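Local coordinates for SusD superfamily protein (Parabacteroides distasonis, PDB 3OTN), which is a putative outer-membrane protein of the SusD family and probably binds glycans or other nutrients at the cell surface, at residues F127-K138 / R153-I164; T457-I465 / P474-Y482. All blocks are in the same frame, centred on the assembly; numbering follows the deposited sequence. Where two conformers were deposited one is given.

Contact 1: residues F127-K138 / R153-I164; sequences FYLVRIFGDVPK and RAPVKEIYDEII
Lys138 reaches across to the helix that starts at Val156. CB lies 3.6 Å from Ile159 CD1 and almost as near to Ala154 CB. With CG anti to the backbone N (chi1 -178°), the chain runs on past Ile163 CD1, which CG meets. CD and CE pass Glu162 OE1, and the bend at chi3 (70°) delivers NZ into two salt bridges: 2.8 Å to Glu158 OE1, approached from above the carboxylate plane, and 2.7 Å to Glu162 OE1, on the syn side but tilted out of plane. One ammonium thus ties together two successive turns of the helix.

Where the two segments pair just before helix 156-164, Arg153 grips the backbone Asp135 O side-on, NE at 2.8 Å and NH2 at 2.9 Å, with that oxygen in the guanidinium plane; NH2 also bonds Asn479. The Asp135 carboxylate accepts from the first helical NH, Val156 N to OD1 at 2.9 Å, while a water joins its OD2 to Arg153 O. Ala154 N donates to Val136 O in a single antiparallel bridge.

Between the helices, Val130 sits as a knob among Val156, Ile159, Tyr160 and Ile164, its CG1 tight against Ile159 CG2 at 3.4 Å. The axes of 127-133 and 156-164 approach to 10.4 Å, at 166° between their N-to-C directions, describing an antiparallel helical hairpin, consistent with the TPR-like scaffold of SusD proteins.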
loop_
_atom_site.group_PDB
_atom_site.type_symbol
_atom_site.label_atom_id
_atom_site.label_comp_id
_atom_site.label_asym_id
_atom_site.label_seq_id
_atom_site.Cartn_x
_atom_site.Cartn_y
_atom_site.Cartn_z
ATOM N N PHE A 127 -11.808 -0.719 -1.992
ATOM C CA PHE A 127 -11.159 0.400 -1.300
ATOM C C PHE A 127 -9.990 0.927 -2.111
ATOM O O PHE A 127 -9.784 2.129 -2.132
ATOM C CB PHE A 127 -10.724 -0.037 0.120
ATOM C CG PHE A 127 -10.210 1.070 0.998
ATOM C CD1 PHE A 127 -10.904 2.263 1.139
ATOM C CD2 PHE A 127 -9.069 0.879 1.755
ATOM C CE1 PHE A 127 -10.434 3.256 2.005
ATOM C CE2 PHE A 127 -8.597 1.849 2.628
ATOM C CZ PHE A 127 -9.263 3.051 2.736
ATOM N N TYR A 128 -9.220 0.049 -2.769
ATOM C CA TYR A 128 -8.164 0.512 -3.681
ATOM C C TYR A 128 -8.804 1.208 -4.902
ATOM O O TYR A 128 -8.442 2.340 -5.229
ATOM C CB TYR A 128 -7.229 -0.607 -4.123
ATOM C CG TYR A 128 -6.175 -0.878 -3.113
ATOM C CD1 TYR A 128 -6.479 -1.548 -1.923
ATOM C CD2 TYR A 128 -4.887 -0.358 -3.266
ATOM C CE1 TYR A 128 -5.493 -1.768 -0.938
ATOM C CE2 TYR A 128 -3.907 -0.581 -2.311
ATOM C CZ TYR A 128 -4.198 -1.279 -1.157
ATOM O OH TYR A 128 -3.199 -1.494 -0.235
ATOM N N LEU A 129 -9.802 0.559 -5.511
ATOM C CA LEU A 129 -10.478 1.153 -6.678
ATOM C C LEU A 129 -11.031 2.561 -6.430
ATOM O O LEU A 129 -10.790 3.496 -7.242
ATOM C CB LEU A 129 -11.588 0.255 -7.195
ATOM C CG LEU A 129 -11.160 -0.989 -7.943
ATOM C CD1 LEU A 129 -12.439 -1.839 -8.125
ATOM C CD2 LEU A 129 -10.559 -0.622 -9.315
ATOM N N VAL A 130 -11.730 2.757 -5.325
ATOM C CA VAL A 130 -12.356 4.072 -5.083
ATOM C C VAL A 130 -11.336 5.148 -4.798
ATOM O O VAL A 130 -11.544 6.296 -5.196
ATOM C CB VAL A 130 -13.476 4.095 -3.958
ATOM C CG1 VAL A 130 -14.703 3.263 -4.379
ATOM C CG2 VAL A 130 -12.932 3.660 -2.612
ATOM N N ARG A 131 -10.233 4.797 -4.133
ATOM C CA ARG A 131 -9.177 5.779 -3.806
ATOM C C ARG A 131 -8.372 6.210 -5.030
ATOM O O ARG A 131 -7.996 7.366 -5.127
ATOM C CB ARG A 131 -8.236 5.231 -2.735
ATOM C CG ARG A 131 -8.894 5.218 -1.349
ATOM C CD ARG A 131 -7.944 4.781 -0.274
ATOM N NE ARG A 131 -7.529 3.399 -0.464
ATOM C CZ ARG A 131 -6.558 2.812 0.219
ATOM N NH1 ARG A 131 -5.888 3.475 1.162
ATOM N NH2 ARG A 131 -6.268 1.547 -0.041
ATOM N N ILE A 132 -8.160 5.271 -5.947
ATOM C CA ILE A 132 -7.383 5.480 -7.168
ATOM C C ILE A 132 -8.198 6.198 -8.229
ATOM O O ILE A 132 -7.709 7.166 -8.811
ATOM C CB ILE A 132 -6.825 4.112 -7.729
ATOM C CG1 ILE A 132 -5.811 3.537 -6.744
ATOM C CG2 ILE A 132 -6.151 4.283 -9.131
ATOM C CD1 ILE A 132 -5.360 2.070 -7.031
ATOM N N PHE A 133 -9.427 5.713 -8.471
ATOM C CA PHE A 133 -10.251 6.139 -9.595
ATOM C C PHE A 133 -11.495 6.902 -9.258
ATOM O O PHE A 133 -12.138 7.415 -10.175
ATOM C CB PHE A 133 -10.707 4.890 -10.394
ATOM C CG PHE A 133 -9.566 4.066 -10.938
ATOM C CD1 PHE A 133 -8.849 4.500 -12.048
ATOM C CD2 PHE A 133 -9.257 2.838 -10.384
ATOM C CE1 PHE A 133 -7.809 3.753 -12.567
ATOM C CE2 PHE A 133 -8.219 2.071 -10.894
ATOM C CZ PHE A 133 -7.493 2.523 -11.986
ATOM N N GLY A 134 -11.898 6.935 -7.984
ATOM C CA GLY A 134 -13.088 7.669 -7.592
ATOM C C GLY A 134 -14.318 6.813 -7.819
ATOM O O GLY A 134 -14.351 5.675 -7.377
ATOM N N ASP A 135 -15.333 7.361 -8.476
ATOM C CA ASP A 135 -16.549 6.613 -8.778
ATOM C C ASP A 135 -16.180 5.382 -9.626
ATOM O O ASP A 135 -15.418 5.508 -10.552
ATOM C CB ASP A 135 -17.526 7.485 -9.582
ATOM C CG ASP A 135 -18.138 8.633 -8.776
ATOM O OD1 ASP A 135 -17.816 8.832 -7.597
ATOM O OD2 ASP A 135 -18.956 9.369 -9.367
ATOM N N VAL A 136 -16.722 4.230 -9.293
ATOM C CA VAL A 136 -16.473 2.980 -10.032
ATOM C C VAL A 136 -17.734 2.144 -10.044
ATOM O O VAL A 136 -18.643 2.379 -9.206
ATOM C CB VAL A 136 -15.316 2.180 -9.432
ATOM C CG1 VAL A 136 -14.019 2.965 -9.559
ATOM C CG2 VAL A 136 -15.604 1.789 -7.970
ATOM N N PRO A 137 -17.848 1.202 -11.009
ATOM C CA PRO A 137 -19.020 0.317 -11.030
ATOM C C PRO A 137 -19.243 -0.460 -9.738
ATOM O O PRO A 137 -18.312 -0.989 -9.164
ATOM C CB PRO A 137 -18.715 -0.633 -12.191
ATOM C CG PRO A 137 -17.883 0.197 -13.115
ATOM C CD PRO A 137 -17.043 1.033 -12.237
ATOM N N LYS A 138 -20.495 -0.489 -9.318
ATOM C CA LYS A 138 -20.953 -1.115 -8.104
ATOM C C LYS A 138 -21.473 -2.511 -8.457
ATOM O O LYS A 138 -22.615 -2.652 -8.861
ATOM C CB LYS A 138 -22.062 -0.251 -7.511
ATOM C CG LYS A 138 -22.639 -0.736 -6.183
ATOM C CD LYS A 138 -23.535 0.342 -5.554
ATOM C CE LYS A 138 -24.795 0.540 -6.283
ATOM N NZ LYS A 138 -25.687 1.506 -5.556
ATOM N N ARG A 153 -20.392 3.930 -13.687
ATOM C CA ARG A 153 -19.657 4.197 -12.465
ATOM C C ARG A 153 -20.654 4.706 -11.423
ATOM O O ARG A 153 -21.465 5.562 -11.724
ATOM C CB ARG A 153 -18.566 5.250 -12.706
ATOM C CG ARG A 153 -17.580 4.868 -13.812
ATOM C CD ARG A 153 -16.751 6.074 -14.219
ATOM N NE ARG A 153 -15.933 6.521 -13.123
ATOM C CZ ARG A 153 -15.407 7.736 -12.957
ATOM N NH1 ARG A 153 -15.626 8.737 -13.793
ATOM N NH2 ARG A 153 -14.673 7.959 -11.880
ATOM N N ALA A 154 -20.565 4.210 -10.189
ATOM C CA ALA A 154 -21.477 4.609 -9.122
ATOM C C ALA A 154 -20.716 5.582 -8.200
ATOM O O ALA A 154 -19.462 5.547 -8.142
ATOM C CB ALA A 154 -21.949 3.369 -8.350
ATOM N N PRO A 155 -21.447 6.413 -7.440
ATOM C CA PRO A 155 -20.721 7.348 -6.554
ATOM C C PRO A 155 -19.812 6.656 -5.549
ATOM O O PRO A 155 -20.172 5.602 -5.036
ATOM C CB PRO A 155 -21.844 8.090 -5.830
ATOM C CG PRO A 155 -23.000 8.066 -6.800
ATOM C CD PRO A 155 -22.894 6.732 -7.513
ATOM N N VAL A 156 -18.660 7.254 -5.262
ATOM C CA VAL A 156 -17.771 6.759 -4.226
ATOM C C VAL A 156 -18.544 6.455 -2.934
ATOM O O VAL A 156 -18.426 5.357 -2.378
ATOM C CB VAL A 156 -16.584 7.756 -3.926
ATOM C CG1 VAL A 156 -15.838 7.360 -2.641
ATOM C CG2 VAL A 156 -15.592 7.803 -5.083
ATOM N N LYS A 157 -19.372 7.390 -2.476
ATOM C CA LYS A 157 -20.121 7.189 -1.222
ATOM C C LYS A 157 -20.955 5.902 -1.199
ATOM O O LYS A 157 -20.979 5.195 -0.181
ATOM C CB LYS A 157 -20.998 8.404 -0.880
ATOM C CG LYS A 157 -21.508 8.370 0.579
ATOM C CD LYS A 157 -22.205 9.694 0.955
ATOM C CE LYS A 157 -22.529 9.780 2.471
ATOM N NZ LYS A 157 -23.446 8.703 2.882
ATOM N N GLU A 158 -21.580 5.571 -2.323
ATOM C CA GLU A 158 -22.323 4.324 -2.440
ATOM C C GLU A 158 -21.430 3.074 -2.332
ATOM O O GLU A 158 -21.838 2.081 -1.729
ATOM C CB GLU A 158 -23.161 4.277 -3.740
ATOM C CG GLU A 158 -24.322 5.302 -3.847
ATOM C CD GLU A 158 -25.091 5.194 -5.187
ATOM O OE1 GLU A 158 -24.950 4.157 -5.870
ATOM O OE2 GLU A 158 -25.837 6.132 -5.559
ATOM N N ILE A 159 -20.237 3.113 -2.915
ATOM C CA ILE A 159 -19.324 1.979 -2.854
ATOM C C ILE A 159 -18.941 1.748 -1.380
ATOM O O ILE A 159 -18.993 0.621 -0.891
ATOM C CB ILE A 159 -18.034 2.178 -3.690
ATOM C CG1 ILE A 159 -18.315 2.401 -5.192
ATOM C CG2 ILE A 159 -17.065 1.032 -3.462
ATOM C CD1 ILE A 159 -19.244 1.356 -5.850
ATOM N N TYR A 160 -18.592 2.816 -0.675
ATOM C CA TYR A 160 -18.321 2.710 0.751
ATOM C C TYR A 160 -19.550 2.230 1.567
ATOM O O TYR A 160 -19.444 1.281 2.342
ATOM C CB TYR A 160 -17.842 4.035 1.341
ATOM C CG TYR A 160 -16.385 4.409 1.206
ATOM C CD1 TYR A 160 -15.460 4.089 2.195
ATOM C CD2 TYR A 160 -15.951 5.196 0.154
ATOM C CE1 TYR A 160 -14.098 4.499 2.092
ATOM C CE2 TYR A 160 -14.624 5.582 0.036
ATOM C CZ TYR A 160 -13.706 5.245 1.005
ATOM O OH TYR A 160 -12.426 5.689 0.879
ATOM N N ASP A 161 -20.692 2.879 1.383
ATOM C CA ASP A 161 -21.857 2.602 2.241
ATOM C C ASP A 161 -22.533 1.255 1.953
ATOM O O ASP A 161 -23.133 0.673 2.850
ATOM C CB ASP A 161 -22.934 3.687 2.085
ATOM C CG ASP A 161 -22.510 5.044 2.612
ATOM O OD1 ASP A 161 -21.507 5.148 3.329
ATOM O OD2 ASP A 161 -23.220 6.005 2.293
ATOM N N GLU A 162 -22.500 0.813 0.700
ATOM C CA GLU A 162 -23.179 -0.414 0.286
ATOM C C GLU A 162 -22.291 -1.631 0.187
ATOM O O GLU A 162 -22.776 -2.759 0.345
ATOM C CB GLU A 162 -23.924 -0.193 -1.053
ATOM C CG GLU A 162 -25.049 0.838 -0.957
ATOM C CD GLU A 162 -25.716 1.196 -2.286
ATOM O OE1 GLU A 162 -25.901 0.294 -3.137
ATOM O OE2 GLU A 162 -26.078 2.389 -2.461
ATOM N N ILE A 163 -21.005 -1.441 -0.080
ATOM C CA ILE A 163 -20.108 -2.578 -0.249
ATOM C C ILE A 163 -19.044 -2.633 0.831
ATOM O O ILE A 163 -19.031 -3.539 1.650
ATOM C CB ILE A 163 -19.423 -2.620 -1.635
ATOM C CG1 ILE A 163 -20.482 -2.546 -2.742
ATOM C CG2 ILE A 163 -18.579 -3.952 -1.761
ATOM C CD1 ILE A 163 -19.892 -2.677 -4.170
ATOM N N ILE A 164 -18.149 -1.657 0.834
ATOM C CA ILE A 164 -16.957 -1.722 1.662
ATOM C C ILE A 164 -17.302 -1.850 3.154
ATOM O O ILE A 164 -16.849 -2.776 3.812
ATOM C CB ILE A 164 -16.041 -0.521 1.418
ATOM C CG1 ILE A 164 -15.565 -0.468 -0.044
ATOM C CG2 ILE A 164 -14.842 -0.531 2.360
ATOM C CD1 ILE A 164 -14.772 0.814 -0.389
HETATM O O HOH W 1 -20.728 8.400 -11.112
#

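Contact 2: residues T457-I465 / P474-Y482; sequences TETQLLFPI and PNLTQNQGY. With EDO (1,2-ethanediol), chain Q.
The chain's last residue, Tyr482, is clamped through its ring: Pro464 CG stands over one face, 3.6 Å from the ring centroid and 9° off the normal, and Thr459 CG2 covers the opposite face in a second CH-pi contact, nearer the rim. A type II beta turn from Asn479 to Tyr482 swings the ring back onto 457-465, and its hydroxyl donates to Leu462 O at 2.6 Å within that carbonyl's plane, the acceptor lying at the edge of the ring. Gly481 takes the positive-phi position of that turn, its CA 3.6 Å from Thr459 OG1.

Further back, two side-chain amides hold loop against loop. Asn479 ND2 donates to Phe463 O at 2.8 Å, that oxygen lying close to the Asn479 amide plane; ND2 also bonds Phe133 O, while OD1 receives Arg153. Water joins Thr459 O to Gln480 O, and an ethanediol, probably from the crystallisation liquor, accepts from Gln480 N.

Gln478 imitates a backbone partner. Its chain, bent at chi2 (61°), lays the amide alongside Ile465 and pairs with both polar atoms of that residue: NE2 donates to Ile465 O at 2.9 Å, while OE1 takes Ile465 N at 2.8 Å on a lone pair and also accepts from Asn479 N.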
loop_
_atom_site.group_PDB
_atom_site.type_symbol
_atom_site.label_atom_id
_atom_site.label_comp_id
_atom_site.label_asym_id
_atom_site.label_seq_id
_atom_site.Cartn_x
_atom_site.Cartn_y
_atom_site.Cartn_z
ATOM N N THR A 457 -3.468 20.378 -9.603
ATOM C CA THR A 457 -4.818 20.879 -9.687
ATOM C C THR A 457 -5.799 19.809 -9.209
ATOM O O THR A 457 -5.392 18.700 -8.795
ATOM C CB THR A 457 -5.149 21.263 -11.137
ATOM O OG1 THR A 457 -5.331 20.080 -11.945
ATOM C CG2 THR A 457 -4.050 22.188 -11.744
ATOM N N GLU A 458 -7.096 20.112 -9.291
ATOM C CA GLU A 458 -8.159 19.150 -8.980
ATOM C C GLU A 458 -8.013 17.827 -9.779
ATOM O O GLU A 458 -8.343 16.732 -9.286
ATOM C CB GLU A 458 -9.540 19.792 -9.223
ATOM C CG GLU A 458 -9.916 20.965 -8.283
ATOM C CD GLU A 458 -9.385 22.364 -8.693
ATOM O OE1 GLU A 458 -8.568 22.520 -9.645
ATOM O OE2 GLU A 458 -9.797 23.319 -8.015
ATOM N N THR A 459 -7.520 17.928 -11.012
ATOM C CA THR A 459 -7.299 16.757 -11.879
ATOM C C THR A 459 -6.462 15.650 -11.238
ATOM O O THR A 459 -6.821 14.463 -11.326
ATOM C CB THR A 459 -6.647 17.195 -13.203
ATOM O OG1 THR A 459 -7.485 18.177 -13.811
ATOM C CG2 THR A 459 -6.434 16.029 -14.163
ATOM N N GLN A 460 -5.389 16.050 -10.551
ATOM C CA GLN A 460 -4.417 15.106 -9.987
ATOM C C GLN A 460 -4.947 14.367 -8.745
ATOM O O GLN A 460 -4.326 13.405 -8.310
ATOM C CB GLN A 460 -3.098 15.794 -9.658
ATOM C CG GLN A 460 -2.205 16.114 -10.864
ATOM C CD GLN A 460 -2.740 17.219 -11.756
ATOM O OE1 GLN A 460 -3.244 18.249 -11.280
ATOM N NE2 GLN A 460 -2.614 17.021 -13.066
ATOM N N LEU A 461 -6.094 14.802 -8.201
ATOM C CA LEU A 461 -6.748 14.077 -7.093
ATOM C C LEU A 461 -7.177 12.629 -7.429
ATOM O O LEU A 461 -7.363 11.812 -6.516
ATOM C CB LEU A 461 -7.979 14.850 -6.603
ATOM C CG LEU A 461 -7.728 16.206 -5.916
ATOM C CD1 LEU A 461 -9.052 16.955 -5.731
ATOM C CD2 LEU A 461 -6.990 16.037 -4.609
ATOM N N LEU A 462 -7.361 12.330 -8.717
ATOM C CA LEU A 462 -7.713 10.984 -9.166
ATOM C C LEU A 462 -6.892 10.608 -10.389
ATOM O O LEU A 462 -6.350 11.476 -11.068
ATOM C CB LEU A 462 -9.205 10.917 -9.522
ATOM C CG LEU A 462 -10.186 11.093 -8.364
ATOM C CD1 LEU A 462 -11.625 11.225 -8.875
ATOM C CD2 LEU A 462 -10.075 9.960 -7.346
ATOM N N PHE A 463 -6.796 9.306 -10.641
ATOM C CA PHE A 463 -6.205 8.782 -11.855
ATOM C C PHE A 463 -7.306 8.540 -12.865
ATOM O O PHE A 463 -8.465 8.372 -12.492
ATOM C CB PHE A 463 -5.392 7.499 -11.597
ATOM C CG PHE A 463 -4.077 7.765 -10.923
ATOM C CD1 PHE A 463 -3.050 8.422 -11.611
ATOM C CD2 PHE A 463 -3.855 7.386 -9.626
ATOM C CE1 PHE A 463 -1.857 8.698 -10.999
ATOM C CE2 PHE A 463 -2.627 7.662 -9.013
ATOM C CZ PHE A 463 -1.652 8.291 -9.691
ATOM N N PRO A 464 -6.945 8.515 -14.158
ATOM C CA PRO A 464 -7.965 8.346 -15.179
ATOM C C PRO A 464 -8.494 6.922 -15.246
ATOM O O PRO A 464 -7.770 5.953 -14.918
ATOM C CB PRO A 464 -7.213 8.651 -16.500
ATOM C CG PRO A 464 -5.843 8.949 -16.155
ATOM C CD PRO A 464 -5.594 8.630 -14.735
ATOM N N ILE A 465 -9.714 6.798 -15.728
ATOM C CA ILE A 465 -10.262 5.502 -16.090
ATOM C C ILE A 465 -9.499 5.141 -17.364
ATOM O O ILE A 465 -9.367 5.980 -18.226
ATOM C CB ILE A 465 -11.764 5.565 -16.371
ATOM C CG1 ILE A 465 -12.538 6.234 -15.211
ATOM C CG2 ILE A 465 -12.306 4.169 -16.659
ATOM C CD1 ILE A 465 -12.227 5.699 -13.802
ATOM N N PRO A 474 -18.498 2.423 -23.297
ATOM C CA PRO A 474 -18.707 3.857 -23.281
ATOM C C PRO A 474 -19.704 4.356 -22.233
ATOM O O PRO A 474 -19.871 5.563 -22.162
ATOM C CB PRO A 474 -19.238 4.170 -24.695
ATOM C CG PRO A 474 -19.617 2.904 -25.271
ATOM C CD PRO A 474 -18.862 1.830 -24.592
ATOM N N ASN A 475 -20.377 3.478 -21.474
ATOM C CA ASN A 475 -21.138 3.933 -20.289
ATOM C C ASN A 475 -20.269 4.358 -19.099
ATOM O O ASN A 475 -20.798 4.883 -18.136
ATOM C CB ASN A 475 -22.209 2.909 -19.827
ATOM C CG ASN A 475 -23.452 2.919 -20.712
ATOM O OD1 ASN A 475 -23.731 3.903 -21.373
ATOM N ND2 ASN A 475 -24.186 1.819 -20.732
ATOM N N LEU A 476 -18.960 4.103 -19.147
ATOM C CA LEU A 476 -18.031 4.652 -18.154
ATOM C C LEU A 476 -17.679 6.096 -18.479
ATOM O O LEU A 476 -17.084 6.399 -19.513
ATOM C CB LEU A 476 -16.745 3.830 -18.064
ATOM C CG LEU A 476 -16.830 2.334 -17.771
ATOM C CD1 LEU A 476 -15.434 1.699 -17.855
ATOM C CD2 LEU A 476 -17.477 2.059 -16.371
ATOM N N THR A 477 -18.031 7.004 -17.588
ATOM C CA THR A 477 -17.537 8.391 -17.673
ATOM C C THR A 477 -16.029 8.444 -17.331
ATOM O O THR A 477 -15.427 7.431 -16.926
ATOM C CB THR A 477 -18.314 9.322 -16.721
ATOM O OG1 THR A 477 -18.140 8.866 -15.368
ATOM C CG2 THR A 477 -19.816 9.335 -17.084
ATOM N N GLN A 478 -15.438 9.630 -17.489
ATOM C CA GLN A 478 -14.047 9.884 -17.170
ATOM C C GLN A 478 -13.912 10.895 -16.037
ATOM O O GLN A 478 -14.774 11.730 -15.805
ATOM C CB GLN A 478 -13.294 10.313 -18.427
ATOM C CG GLN A 478 -11.808 10.587 -18.294
ATOM C CD GLN A 478 -11.001 9.382 -17.844
ATOM O OE1 GLN A 478 -10.826 9.171 -16.647
ATOM N NE2 GLN A 478 -10.492 8.600 -18.794
ATOM N N ASN A 479 -12.830 10.762 -15.292
ATOM C CA ASN A 479 -12.483 11.732 -14.285
ATOM C C ASN A 479 -12.115 13.055 -14.931
ATOM O O ASN A 479 -11.529 13.104 -16.030
ATOM C CB ASN A 479 -11.410 11.183 -13.325
ATOM C CG ASN A 479 -11.972 10.106 -12.417
ATOM O OD1 ASN A 479 -13.140 10.191 -11.992
ATOM N ND2 ASN A 479 -11.167 9.085 -12.110
ATOM N N GLN A 480 -12.564 14.133 -14.292
ATOM C CA GLN A 480 -12.300 15.482 -14.793
ATOM C C GLN A 480 -10.792 15.718 -15.083
ATOM O O GLN A 480 -9.919 15.249 -14.326
ATOM C CB GLN A 480 -12.827 16.533 -13.812
ATOM C CG GLN A 480 -12.145 16.573 -12.476
ATOM C CD GLN A 480 -12.765 17.598 -11.560
ATOM O OE1 GLN A 480 -13.326 18.580 -12.020
ATOM N NE2 GLN A 480 -12.669 17.376 -10.266
ATOM N N GLY A 481 -10.525 16.442 -16.173
ATOM C CA GLY A 481 -9.159 16.754 -16.609
ATOM C C GLY A 481 -8.547 15.747 -17.549
ATOM O O GLY A 481 -7.496 16.009 -18.124
ATOM N N TYR A 482 -9.174 14.580 -17.723
ATOM C CA TYR A 482 -8.601 13.531 -18.563
ATOM C C TYR A 482 -9.499 13.236 -19.763
ATOM O O TYR A 482 -10.597 13.753 -19.844
ATOM C CB TYR A 482 -8.454 12.237 -17.769
ATOM C CG TYR A 482 -7.567 12.303 -16.535
ATOM C CD1 TYR A 482 -6.207 12.551 -16.642
ATOM C CD2 TYR A 482 -8.102 12.102 -15.254
ATOM C CE1 TYR A 482 -5.388 12.603 -15.508
ATOM C CE2 TYR A 482 -7.295 12.118 -14.127
ATOM C CZ TYR A 482 -5.942 12.379 -14.257
ATOM O OH TYR A 482 -5.142 12.435 -13.142
ATOM O OXT TYR A 482 -9.161 12.419 -20.618
HETATM C C1 EDO Q . -14.835 13.857 -9.782
HETATM O O1 EDO Q . -14.054 14.523 -8.793
HETATM C C2 EDO Q . -13.930 13.638 -10.980
HETATM O O2 EDO Q . -14.530 14.149 -12.153
HETATM O O HOH W 2 -10.361 15.182 -9.810
HETATM O O HOH W 3 -9.470 13.881 -12.022
#

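In the fold
Contact 1 closes before contact 2 opens along the chain, yet their centres lie only 14 Å apart, on the same side of the chain's centre. Contact 1 pairs helix 108-133 with helix 156-172; contact 2 joins the loops before and after helix 467-472. The side-chain amide of Asn479 bridges the two contacts directly. Phe133 also packs on Pro464, and Ile132 shares backbone hydrogen bonding with Phe463. The carboxy-terminal loops therefore pack on the end of helix 108-133, bringing together parts of the chain more than 300 residues apart in sequence.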